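Side-chain contacts in epoxyqueuosine reductase (Streptococcus thermophilus, PDB 5D6S), which belongs to the QueG family of iron-sulfur proteins and holds cobalamin together with two iron/sulfur clusters in a single chain: residues C221-L226 / R253-T258; K245-M250 / Q387-L392; N324-L329 / I358-E363. All coordinates share one frame; numbering follows the deposited sequence.

Contact 1. Residues C221-L226 / R253-T258; sequences CPTSCL and RKKIKT. With SF4 (iron/sulfur cluster), chain G.
Lys255 reaches Pro222 in the 4Fe-4S double cluster binding domain, where a type I beta turn, Cys221 to Ser224, begins at a cluster ligand. From helix 250-255 the lysine sets out with CG beside its backbone N and then runs fully extended to bring its ammonium group to the turn. NZ donates to Pro222 O at 3.0 Å; the C=O...N angle is 147°, with the donor tilted 24° from the carbonyl plane. A salt bridge to Glu251 gives the same nitrogen a second partner, which probably steadies the long chain. Lower down, the lysine methylenes run past the turn, CD lying 4.3 Å from Thr223 CG2 and 4.4 Å from Pro222 CB. Thr223 OG1 turns elsewhere, to the carbonyl of Arg236, so this residue offers Lys255 its methyl. At the first position of the turn, Cys221 has SG anti to its N, chi1 -177°, and that sulfur binds iron FE4 of the cluster. The Leu226 branch point packs on the same cluster, with CG 3.8 Å from sulfide S2. Cys225 N donates to the ligand sulfur, Cys221 SG, in a fairly straight bond of 3.4 Å.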
# COMPACT_ATOMS: atom_id res chain seq x y z
N CYS A 221 11.96 10.01 -3.16
CA CYS A 221 10.50 10.15 -3.27
C CYS A 221 10.18 11.07 -4.43
O CYS A 221 10.54 12.24 -4.37
CB CYS A 221 9.88 10.73 -2.00
SG CYS A 221 8.06 10.86 -2.02
N PRO A 222 9.47 10.56 -5.46
CA PRO A 222 9.25 11.30 -6.69
C PRO A 222 8.29 12.46 -6.57
O PRO A 222 8.21 13.29 -7.47
CB PRO A 222 8.68 10.26 -7.65
CG PRO A 222 8.55 8.98 -6.87
CD PRO A 222 8.71 9.30 -5.43
N THR A 223 7.58 12.52 -5.46
CA THR A 223 6.70 13.65 -5.18
C THR A 223 7.23 14.54 -4.06
O THR A 223 6.64 15.58 -3.78
CB THR A 223 5.28 13.18 -4.78
OG1 THR A 223 5.34 12.36 -3.61
CG2 THR A 223 4.65 12.37 -5.88
N SER A 224 8.30 14.10 -3.39
CA SER A 224 8.82 14.79 -2.19
C SER A 224 7.75 14.93 -1.11
O SER A 224 7.68 15.95 -0.43
CB SER A 224 9.37 16.19 -2.51
OG SER A 224 10.41 16.15 -3.45
N CYS A 225 6.95 13.89 -0.91
CA CYS A 225 5.89 13.96 0.12
C CYS A 225 6.47 13.85 1.56
O CYS A 225 5.95 14.47 2.50
CB CYS A 225 4.78 12.91 -0.10
SG CYS A 225 5.29 11.17 0.07
N LEU A 226 7.54 13.06 1.70
CA LEU A 226 8.18 12.82 3.00
C LEU A 226 8.76 14.11 3.57
O LEU A 226 9.45 14.84 2.86
CB LEU A 226 9.29 11.79 2.85
CG LEU A 226 8.79 10.40 2.48
CD1 LEU A 226 9.89 9.52 1.91
CD2 LEU A 226 8.15 9.71 3.68
N ARG A 253 0.36 11.03 -12.71
CA ARG A 253 0.17 10.06 -13.77
C ARG A 253 1.51 9.59 -14.33
O ARG A 253 1.82 8.37 -14.33
CB ARG A 253 -0.67 10.65 -14.89
CG ARG A 253 -2.08 11.05 -14.44
CD ARG A 253 -2.92 11.64 -15.56
NE ARG A 253 -4.13 12.28 -15.07
CZ ARG A 253 -4.98 12.96 -15.83
NH1 ARG A 253 -4.81 13.08 -17.12
NH2 ARG A 253 -6.03 13.51 -15.29
N LYS A 254 2.32 10.54 -14.78
CA LYS A 254 3.63 10.24 -15.34
C LYS A 254 4.49 9.48 -14.30
O LYS A 254 5.23 8.55 -14.62
CB LYS A 254 4.30 11.53 -15.75
CG LYS A 254 5.37 11.37 -16.80
CD LYS A 254 6.01 12.73 -17.09
CE LYS A 254 7.32 12.58 -17.86
NZ LYS A 254 7.97 13.90 -18.08
N LYS A 255 4.33 9.84 -13.03
CA LYS A 255 5.20 9.35 -11.99
C LYS A 255 4.94 7.95 -11.47
O LYS A 255 5.84 7.36 -10.87
CB LYS A 255 5.19 10.32 -10.81
CG LYS A 255 5.58 11.73 -11.23
CD LYS A 255 5.80 12.62 -10.02
CE LYS A 255 6.30 13.98 -10.44
NZ LYS A 255 6.39 14.90 -9.28
N ILE A 256 3.74 7.41 -11.65
CA ILE A 256 3.51 6.03 -11.21
C ILE A 256 4.16 5.07 -12.19
O ILE A 256 4.21 3.86 -11.93
CB ILE A 256 2.04 5.64 -11.01
CG1 ILE A 256 1.26 5.67 -12.32
CG2 ILE A 256 1.36 6.59 -10.04
CD1 ILE A 256 -0.10 5.01 -12.22
N LYS A 257 4.71 5.62 -13.28
CA LYS A 257 5.37 4.83 -14.33
C LYS A 257 4.47 3.67 -14.68
O LYS A 257 3.36 3.90 -15.15
CB LYS A 257 6.76 4.38 -13.89
CG LYS A 257 7.77 5.52 -13.77
CD LYS A 257 9.18 4.96 -13.65
CE LYS A 257 10.24 5.96 -14.14
NZ LYS A 257 10.42 7.08 -13.19
N THR A 258 4.88 2.46 -14.36
CA THR A 258 4.04 1.27 -14.61
C THR A 258 3.59 0.60 -13.32
O THR A 258 3.02 -0.47 -13.34
CB THR A 258 4.80 0.22 -15.47
OG1 THR A 258 5.99 -0.21 -14.78
CG2 THR A 258 5.18 0.83 -16.81
FE1 SF4 G . 5.10 7.50 -1.04
FE2 SF4 G . 6.64 6.64 -2.93
FE3 SF4 G . 7.43 6.54 -0.44
FE4 SF4 G . 7.29 8.80 -1.65
S1 SF4 G . 8.52 7.19 -2.13
S2 SF4 G . 6.56 8.32 0.24
S3 SF4 G . 5.59 8.42 -2.90
S4 SF4 G . 5.80 5.52 -1.31

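Contact 2. Residues K245-M250 / Q387-L392; sequences KGMMDM and QAEWEL
Glu389 faces two methionines of 245-250, and its side chain can be traced atom by atom between them. CB points from helix 384-396 toward the loop. CG lies beside the backbone N (chi1 -63°), and a bend at chi2 of -59° swings the carboxylate round. CG touches the methyl of Met247, with Glu389 CG to Met247 CE at 3.9 Å, and the same methyl stays close to the next two atoms, 4.1 Å from Glu389 CD and 4.0 Å from Glu389 OE1. Met247 and the glutamate approach from opposite directions. OE1 has its polar partner in Arg253, through a salt bridge that would be expected to keep this buried carboxylate charged. OE2 lies 3.6 Å from the methyl CE of Met250, a side chain that slides past the glutamate in the opposite sense. Bends at both chi2 and chi3 carry this methyl round to meet Leu392 tip to tip, Met250 CE to Leu392 CD1 being 3.9 Å. Trp359, on helix 351-364, is touched by both Met250 and Glu389. Asp249 occupies the N-cap of helix 250-255, its OD2 accepting a hydrogen bond from the backbone N of Glu251. The whole is a loop of the cluster-binding domain laid against the last helix of an all-helical C-terminal region, consistent with a HEAT-like stack of helices.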
# COMPACT_ATOMS: atom_id res chain seq x y z
N LYS A 245 -9.84 7.35 -5.12
CA LYS A 245 -10.88 7.29 -6.13
C LYS A 245 -10.92 8.58 -6.92
O LYS A 245 -10.25 9.52 -6.59
CB LYS A 245 -12.23 7.02 -5.51
CG LYS A 245 -12.34 5.61 -4.99
CD LYS A 245 -13.73 5.36 -4.51
CE LYS A 245 -13.96 3.90 -4.25
NZ LYS A 245 -15.21 3.79 -3.46
N GLY A 246 -11.66 8.57 -8.00
CA GLY A 246 -11.73 9.72 -8.87
C GLY A 246 -10.65 9.76 -9.93
O GLY A 246 -10.11 8.74 -10.37
N MET A 247 -10.31 10.97 -10.29
CA MET A 247 -9.43 11.26 -11.37
C MET A 247 -8.08 11.62 -10.76
O MET A 247 -7.97 12.60 -10.04
CB MET A 247 -10.08 12.41 -12.11
CG MET A 247 -9.67 12.54 -13.53
SD MET A 247 -10.36 11.31 -14.64
CE MET A 247 -9.15 11.60 -15.93
N MET A 248 -7.04 10.83 -11.06
CA MET A 248 -5.66 11.14 -10.63
C MET A 248 -5.15 12.43 -11.24
O MET A 248 -5.12 12.54 -12.46
CB MET A 248 -4.69 10.01 -11.04
CG MET A 248 -3.25 10.15 -10.52
SD MET A 248 -2.13 8.77 -10.84
CE MET A 248 -2.98 7.36 -10.12
N ASP A 249 -4.70 13.38 -10.42
CA ASP A 249 -4.16 14.65 -10.95
C ASP A 249 -3.02 14.39 -11.92
O ASP A 249 -2.25 13.43 -11.75
CB ASP A 249 -3.66 15.56 -9.82
CG ASP A 249 -3.12 16.89 -10.34
OD1 ASP A 249 -3.96 17.77 -10.64
OD2 ASP A 249 -1.87 17.07 -10.46
N MET A 250 -2.90 15.29 -12.90
CA MET A 250 -1.87 15.22 -13.94
C MET A 250 -0.47 14.93 -13.43
O MET A 250 0.29 14.18 -14.05
CB MET A 250 -1.83 16.54 -14.72
CG MET A 250 -1.11 16.44 -16.06
SD MET A 250 -1.99 15.39 -17.23
CE MET A 250 -3.46 16.31 -17.60
N GLN A 387 -14.41 16.15 -20.54
CA GLN A 387 -14.36 17.45 -21.22
C GLN A 387 -13.03 18.12 -20.96
O GLN A 387 -12.32 18.52 -21.88
CB GLN A 387 -15.48 18.36 -20.72
CG GLN A 387 -15.59 19.69 -21.43
CD GLN A 387 -16.26 19.57 -22.79
OE1 GLN A 387 -17.15 18.72 -22.99
NE2 GLN A 387 -15.85 20.41 -23.74
N ALA A 388 -12.64 18.16 -19.69
CA ALA A 388 -11.39 18.77 -19.31
C ALA A 388 -10.18 18.12 -19.98
O ALA A 388 -9.31 18.82 -20.51
CB ALA A 388 -11.25 18.73 -17.80
N GLU A 389 -10.12 16.80 -19.96
CA GLU A 389 -8.98 16.08 -20.55
C GLU A 389 -8.98 16.26 -22.06
O GLU A 389 -7.93 16.40 -22.67
CB GLU A 389 -9.02 14.57 -20.21
CG GLU A 389 -8.89 14.23 -18.73
CD GLU A 389 -7.60 14.74 -18.10
OE1 GLU A 389 -7.64 15.16 -16.92
OE2 GLU A 389 -6.54 14.75 -18.78
N TRP A 390 -10.17 16.26 -22.64
CA TRP A 390 -10.33 16.46 -24.07
C TRP A 390 -9.81 17.82 -24.51
O TRP A 390 -9.10 17.91 -25.51
CB TRP A 390 -11.81 16.32 -24.43
CG TRP A 390 -12.15 16.59 -25.86
CD1 TRP A 390 -11.84 15.81 -26.93
CD2 TRP A 390 -12.91 17.68 -26.36
NE1 TRP A 390 -12.37 16.35 -28.07
CE2 TRP A 390 -13.03 17.50 -27.75
CE3 TRP A 390 -13.50 18.80 -25.77
CZ2 TRP A 390 -13.69 18.39 -28.55
CZ3 TRP A 390 -14.18 19.69 -26.58
CH2 TRP A 390 -14.28 19.48 -27.95
N GLU A 391 -10.20 18.87 -23.81
CA GLU A 391 -9.71 20.22 -24.13
C GLU A 391 -8.18 20.26 -24.16
O GLU A 391 -7.60 20.91 -25.00
CB GLU A 391 -10.22 21.24 -23.12
CG GLU A 391 -11.67 21.60 -23.33
CD GLU A 391 -12.24 22.43 -22.19
OE1 GLU A 391 -11.45 23.02 -21.42
OE2 GLU A 391 -13.50 22.48 -22.07
N LEU A 392 -7.55 19.58 -23.22
CA LEU A 392 -6.10 19.57 -23.16
C LEU A 392 -5.47 18.86 -24.35
O LEU A 392 -4.44 19.31 -24.84
CB LEU A 392 -5.61 18.92 -21.86
CG LEU A 392 -5.64 19.84 -20.63
CD1 LEU A 392 -5.64 19.06 -19.33
CD2 LEU A 392 -4.46 20.80 -20.66

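Contact 3. Residues N324-L329 / I358-E363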
# COMPACT_ATOMS: atom_id res chain seq x y z
N ASN A 324 -5.43 2.96 -13.36
CA ASN A 324 -3.98 2.98 -13.25
C ASN A 324 -3.32 2.26 -14.42
O ASN A 324 -2.28 2.69 -14.92
CB ASN A 324 -3.52 2.33 -11.95
CG ASN A 324 -4.02 3.07 -10.73
OD1 ASN A 324 -4.40 4.23 -10.82
ND2 ASN A 324 -4.00 2.41 -9.58
N ALA A 325 -3.95 1.19 -14.87
CA ALA A 325 -3.42 0.42 -15.97
C ALA A 325 -3.45 1.23 -17.24
O ALA A 325 -2.52 1.16 -18.05
CB ALA A 325 -4.22 -0.88 -16.13
N ILE A 326 -4.52 2.01 -17.43
CA ILE A 326 -4.59 2.93 -18.58
C ILE A 326 -3.44 3.91 -18.49
O ILE A 326 -2.76 4.21 -19.48
CB ILE A 326 -5.91 3.67 -18.65
CG1 ILE A 326 -7.01 2.69 -19.05
CG2 ILE A 326 -5.84 4.80 -19.66
CD1 ILE A 326 -8.39 3.17 -18.69
N ILE A 327 -3.17 4.37 -17.28
CA ILE A 327 -2.07 5.28 -17.09
C ILE A 327 -0.74 4.62 -17.43
O ILE A 327 0.14 5.25 -18.03
CB ILE A 327 -2.08 5.86 -15.69
CG1 ILE A 327 -3.31 6.78 -15.54
CG2 ILE A 327 -0.81 6.66 -15.44
CD1 ILE A 327 -3.67 7.14 -14.11
N ALA A 328 -0.56 3.37 -17.01
CA ALA A 328 0.68 2.65 -17.28
C ALA A 328 0.86 2.54 -18.78
O ALA A 328 1.92 2.88 -19.31
CB ALA A 328 0.63 1.26 -16.66
N LEU A 329 -0.18 2.07 -19.47
CA LEU A 329 -0.14 1.99 -20.93
C LEU A 329 0.23 3.33 -21.58
O LEU A 329 0.97 3.34 -22.57
CB LEU A 329 -1.47 1.51 -21.47
CG LEU A 329 -1.70 0.06 -21.17
CD1 LEU A 329 -3.14 -0.30 -21.53
CD2 LEU A 329 -0.73 -0.82 -21.93
N ILE A 358 -8.84 9.28 -22.82
CA ILE A 358 -8.68 10.43 -23.70
C ILE A 358 -7.31 11.07 -23.52
O ILE A 358 -6.58 11.27 -24.49
CB ILE A 358 -9.78 11.47 -23.44
CG1 ILE A 358 -11.09 10.97 -24.04
CG2 ILE A 358 -9.40 12.81 -24.04
CD1 ILE A 358 -12.26 11.80 -23.61
N TRP A 359 -6.93 11.29 -22.26
CA TRP A 359 -5.59 11.73 -21.95
C TRP A 359 -4.56 10.78 -22.54
O TRP A 359 -3.57 11.21 -23.14
CB TRP A 359 -5.39 11.82 -20.43
CG TRP A 359 -3.96 12.10 -20.00
CD1 TRP A 359 -3.30 13.28 -20.09
CD2 TRP A 359 -3.03 11.16 -19.46
NE1 TRP A 359 -2.01 13.15 -19.61
CE2 TRP A 359 -1.83 11.86 -19.21
CE3 TRP A 359 -3.10 9.82 -19.14
CZ2 TRP A 359 -0.70 11.25 -18.68
CZ3 TRP A 359 -1.96 9.19 -18.59
CH2 TRP A 359 -0.79 9.91 -18.37
N ALA A 360 -4.76 9.50 -22.32
CA ALA A 360 -3.79 8.47 -22.69
C ALA A 360 -3.50 8.51 -24.20
O ALA A 360 -2.34 8.33 -24.64
CB ALA A 360 -4.25 7.09 -22.24
N LEU A 361 -4.53 8.78 -25.01
CA LEU A 361 -4.29 8.91 -26.45
C LEU A 361 -3.38 10.09 -26.78
O LEU A 361 -2.57 10.01 -27.69
CB LEU A 361 -5.58 9.00 -27.22
CG LEU A 361 -6.41 7.72 -27.26
CD1 LEU A 361 -7.76 8.02 -27.86
CD2 LEU A 361 -5.74 6.61 -28.03
N GLY A 362 -3.49 11.17 -26.01
CA GLY A 362 -2.63 12.32 -26.22
C GLY A 362 -1.17 12.05 -25.89
O GLY A 362 -0.27 12.77 -26.30
N GLU A 363 -0.95 11.00 -25.13
CA GLU A 363 0.39 10.62 -24.73
C GLU A 363 0.98 9.64 -25.75
O GLU A 363 2.15 9.75 -26.14
CB GLU A 363 0.31 9.98 -23.33
CG GLU A 363 0.65 10.86 -22.11
CD GLU A 363 0.87 12.33 -22.39
OE1 GLU A 363 -0.09 13.06 -22.72
OE2 GLU A 363 2.03 12.77 -22.26
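Trp359 and Ala360 carry the second helix's side of a buried contact with Ile326 and Ile327 of helix 318-331. The backbones come nearest at Ile327 and Ala360, whose CA atoms are 6.7 Å apart. Just before the touching pair, Ile358 points away from this interface and packs on Ile345 of helix 338-347. Trp359 follows, with CG anti to the backbone N, chi1 172°, a setting that sends the indole out toward the neighbouring helix. Its six-membered ring leads: CZ3 comes 4.1 Å from Ile327 CG1, and the two side chains cross at about a right angle. The isoleucine methylene meets the ring obliquely. Arg253 adds a cation-pi interaction with the same indole, so a residue of the cluster-binding domain shares the aromatic group with helix 318-331. Ala360, one residue on, turns its single methyl to the first helix, where Ala360 CB lies 3.8 Å from Ile326 CG2; that branch is anti to the isoleucine's own N. Helices 318-331, 338-347 and 351-364, joined by short connections and packed through small and branched aliphatic residues, look like part of a HEAT-like array of stacked helices. Leu361 belongs to another side of its helix and packs on Ile338 and Ile345, so that helix 338-347 covers this flank while Leu341 from the same helix reaches Ile326. Gly362 contributes its carbonyl O, which accepts a hydrogen bond from Lys396. Glu363 folds back along the helix: its CG sits 3.7 Å above one face of the Trp359 ring, offset toward the rim, while OE1 forms a salt bridge with Lys396 NZ on the final helix of the chain.

Overall arrangement
From the N terminus, the chain first enters the contacts at 221-226. Before contact 1 closes with 253-258, contact 2 has opened at 245-250, so these two cross. Contact 2 closes only at 387-392, near the C terminus, and encloses contact 3, in which 324-329 meets 358-363; contact 3 itself follows contact 1 in series. Contact 1 lies within the cluster-binding domain, contact 3 inside the helical region, and contact 2 joins the two. Arg253 links all three, and its NE also lies 2.8 Å from Met248 O, a probable hydrogen bond. Contacts 1 and 3 meet again where Ile256 CD1 packs 3.7 Å from Ile327 CG2.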